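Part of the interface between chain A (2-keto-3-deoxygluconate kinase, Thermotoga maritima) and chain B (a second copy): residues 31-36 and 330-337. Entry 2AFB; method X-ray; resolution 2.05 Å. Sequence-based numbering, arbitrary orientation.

Chain A 31-36: KRIFQT
Chain B, residues 330-337: VVLSIEEI

The two stretches meet through a short 3-10 turn on chain A and, on chain B, an extended segment that runs into the start of a helix, burying 269 Å² between them. The closest backbone register pairs Phe34(A) with Val331(B), whose CA atoms lie 7.4 Å apart; Arg32(A)-Thr36(A) and Val331(B)-Ile334(B) run in roughly opposite directions. No backbone-to-backbone hydrogen bond links them; side chains make the contact, with Val331(B) O as a backbone acceptor.

Lys31(A), extended at phi/psi -64/146, stays out of reach and leads into Arg32(A) (-87/158), the polar centre of the contact. The CA-to-CB bond of Arg32(A) points toward chain B, and its side chain adopts m, t, p for chi1 to chi3 with chi4 at -179°. Arg32(A) NH1 donates to Val331(B) O at 2.7 Å, with an N-H...O angle of 139°, and also to Glu336(B) OE1 at 2.8 Å and 177°; Arg32(A) NH2 donates to Glu336(B) OE2 at 2.8 Å and 173°. The two nearly linear bonds to the carboxylate form a bidentate salt bridge, in which charge attraction reinforces paired hydrogen bonds. These acceptors lie near the guanidinium plane, where the N-H bonds point.

Glu336(B) (m, t, chi3 -14°) is itself held by two hydrogen bonds with Ser333(B). Glu336(B) N donates to Ser333(B) OG at 3.2 Å, the capping bond, while Ser333(B) N donates to Glu336(B) OE1 at 3.2 Å. Ser333(B), chi1 p and phi/psi -103/159, thus occupies the N-cap of the helix that begins at Ile334(B), where phi/psi values settle near -60/-45. Before it, Val331(B) (-121/99) and Leu332(B) (-150/147) are extended, and their CA-to-CB bonds point toward and away from chain A, respectively.

Ile33(A) (-53/-44) opens the 3-10 segment, its CA-to-CB bond pointing sideways, without contact. Phe34(A) (-57/-32, chi1 t, chi2 67°) has its CA-to-CB bond toward chain B, and its CB packs 3.8 Å from Val331(B) CG1. This apolar contact adjoins the aliphatic part of Arg32(A), whose CD also lies 3.8 Å from Val331(B) CG1. Val331(B), chi1 t, therefore offers its methyls to chain A while its carbonyl receives the arginine.

Gln35(A) (-98/-6; p, t, chi3 141°) folds back within its own turn: OE1 accepts from Arg32(A) N at 3.0 Å, and Gln35(A) N donates to Arg32(A) O at 3.1 Å. Gln35(A) NE2 comes within 4.2 Å of Val331(B) CG2 and finds its hydrogen-bonding partner elsewhere in the structure. Thr36(A) (-95/139, chi1 t) resumes an extended course out of reach of chain B, its N donating to Ile33(A) O at 3.3 Å.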

# COMPACT_ATOMS: atom_id res chain seq x y z
N LYS A 31 7.84 -8.53 -7.53
CA LYS A 31 8.89 -7.58 -7.81
C LYS A 31 10.25 -8.11 -7.40
O LYS A 31 10.41 -8.90 -6.47
CB LYS A 31 8.62 -6.21 -7.18
CG LYS A 31 7.45 -5.39 -7.84
CD LYS A 31 7.10 -4.03 -7.01
CE LYS A 31 7.28 -2.66 -7.80
NZ LYS A 31 7.53 -1.30 -6.94
N ARG A 32 11.25 -7.72 -8.21
CA ARG A 32 12.63 -7.96 -7.90
C ARG A 32 13.17 -6.83 -7.03
O ARG A 32 12.64 -5.76 -6.96
CB ARG A 32 13.45 -8.13 -9.20
CG ARG A 32 12.92 -9.22 -10.07
CD ARG A 32 13.94 -9.82 -11.04
NE ARG A 32 14.96 -10.52 -10.31
CZ ARG A 32 16.00 -11.13 -10.87
NH1 ARG A 32 16.20 -11.12 -12.19
NH2 ARG A 32 16.88 -11.72 -10.09
N ILE A 33 14.23 -7.13 -6.32
CA ILE A 33 14.85 -6.17 -5.42
C ILE A 33 15.16 -4.87 -6.13
O ILE A 33 14.87 -3.79 -5.61
CB ILE A 33 16.12 -6.77 -4.75
CG1 ILE A 33 15.68 -7.90 -3.80
CG2 ILE A 33 16.92 -5.67 -4.03
CD1 ILE A 33 16.76 -9.07 -3.45
N PHE A 34 15.70 -4.97 -7.33
CA PHE A 34 16.15 -3.83 -8.11
C PHE A 34 15.06 -2.80 -8.35
O PHE A 34 15.31 -1.58 -8.52
CB PHE A 34 16.64 -4.32 -9.48
CG PHE A 34 17.22 -3.24 -10.35
CD1 PHE A 34 18.41 -2.62 -10.01
CD2 PHE A 34 16.59 -2.85 -11.52
CE1 PHE A 34 18.95 -1.63 -10.84
CE2 PHE A 34 17.12 -1.86 -12.34
CZ PHE A 34 18.29 -1.24 -11.99
N GLN A 35 13.85 -3.31 -8.47
CA GLN A 35 12.75 -2.48 -8.89
C GLN A 35 11.86 -1.93 -7.75
O GLN A 35 11.00 -1.13 -7.98
CB GLN A 35 11.95 -3.19 -10.00
CG GLN A 35 11.08 -4.30 -9.65
CD GLN A 35 10.69 -5.17 -10.89
OE1 GLN A 35 10.63 -6.36 -10.76
NE2 GLN A 35 10.33 -4.56 -12.02
N THR A 36 12.08 -2.35 -6.53
CA THR A 36 11.08 -2.13 -5.50
C THR A 36 11.33 -0.85 -4.68
O THR A 36 12.47 -0.56 -4.32
CB THR A 36 10.96 -3.40 -4.60
OG1 THR A 36 9.74 -3.32 -3.91
CG2 THR A 36 12.10 -3.50 -3.61
N VAL B 330 13.00 -5.83 -18.66
CA VAL B 330 13.58 -6.96 -17.94
C VAL B 330 14.47 -6.43 -16.81
O VAL B 330 15.06 -5.34 -16.90
CB VAL B 330 14.48 -7.88 -18.82
CG1 VAL B 330 13.69 -8.48 -19.96
CG2 VAL B 330 15.75 -7.16 -19.34
N VAL B 331 14.53 -7.21 -15.74
CA VAL B 331 15.58 -7.11 -14.73
C VAL B 331 16.19 -8.50 -14.78
O VAL B 331 15.60 -9.44 -14.24
CB VAL B 331 14.99 -6.83 -13.31
CG1 VAL B 331 16.02 -6.85 -12.25
CG2 VAL B 331 14.22 -5.52 -13.31
N LEU B 332 17.30 -8.66 -15.49
CA LEU B 332 17.89 -9.96 -15.74
C LEU B 332 19.39 -9.81 -15.88
O LEU B 332 19.87 -8.76 -16.34
CB LEU B 332 17.33 -10.55 -17.04
CG LEU B 332 15.96 -11.23 -16.96
CD1 LEU B 332 15.59 -11.80 -18.34
CD2 LEU B 332 15.92 -12.28 -15.90
N SER B 333 20.12 -10.83 -15.43
CA SER B 333 21.54 -11.03 -15.72
C SER B 333 21.73 -12.09 -16.80
O SER B 333 20.89 -12.94 -17.00
CB SER B 333 22.29 -11.48 -14.47
OG SER B 333 21.91 -12.79 -14.12
N ILE B 334 22.89 -12.07 -17.44
CA ILE B 334 23.26 -13.09 -18.43
C ILE B 334 23.17 -14.50 -17.80
O ILE B 334 22.59 -15.43 -18.38
CB ILE B 334 24.69 -12.80 -19.00
CG1 ILE B 334 24.71 -11.44 -19.68
CG2 ILE B 334 25.12 -13.89 -20.02
CD1 ILE B 334 26.11 -10.84 -19.79
N GLU B 335 23.70 -14.61 -16.59
CA GLU B 335 23.76 -15.87 -15.89
C GLU B 335 22.38 -16.50 -15.70
O GLU B 335 22.25 -17.69 -15.86
CB GLU B 335 24.44 -15.68 -14.54
CG GLU B 335 24.44 -16.97 -13.66
CD GLU B 335 25.27 -16.88 -12.31
OE1 GLU B 335 25.75 -15.77 -11.95
OE2 GLU B 335 25.46 -17.93 -11.62
N GLU B 336 21.40 -15.69 -15.29
CA GLU B 336 20.03 -16.13 -15.04
C GLU B 336 19.38 -16.71 -16.28
O GLU B 336 18.77 -17.78 -16.24
CB GLU B 336 19.17 -14.96 -14.49
CG GLU B 336 19.51 -14.68 -13.00
CD GLU B 336 18.92 -13.34 -12.41
OE1 GLU B 336 18.45 -12.46 -13.18
OE2 GLU B 336 18.97 -13.17 -11.14
N ILE B 337 19.52 -16.00 -17.39
CA ILE B 337 19.04 -16.46 -18.68
C ILE B 337 19.73 -17.76 -19.11
O ILE B 337 19.07 -18.72 -19.51
CB ILE B 337 19.27 -15.36 -19.76
CG1 ILE B 337 18.60 -14.06 -19.33
CG2 ILE B 337 18.81 -15.84 -21.16
CD1 ILE B 337 18.91 -12.91 -20.21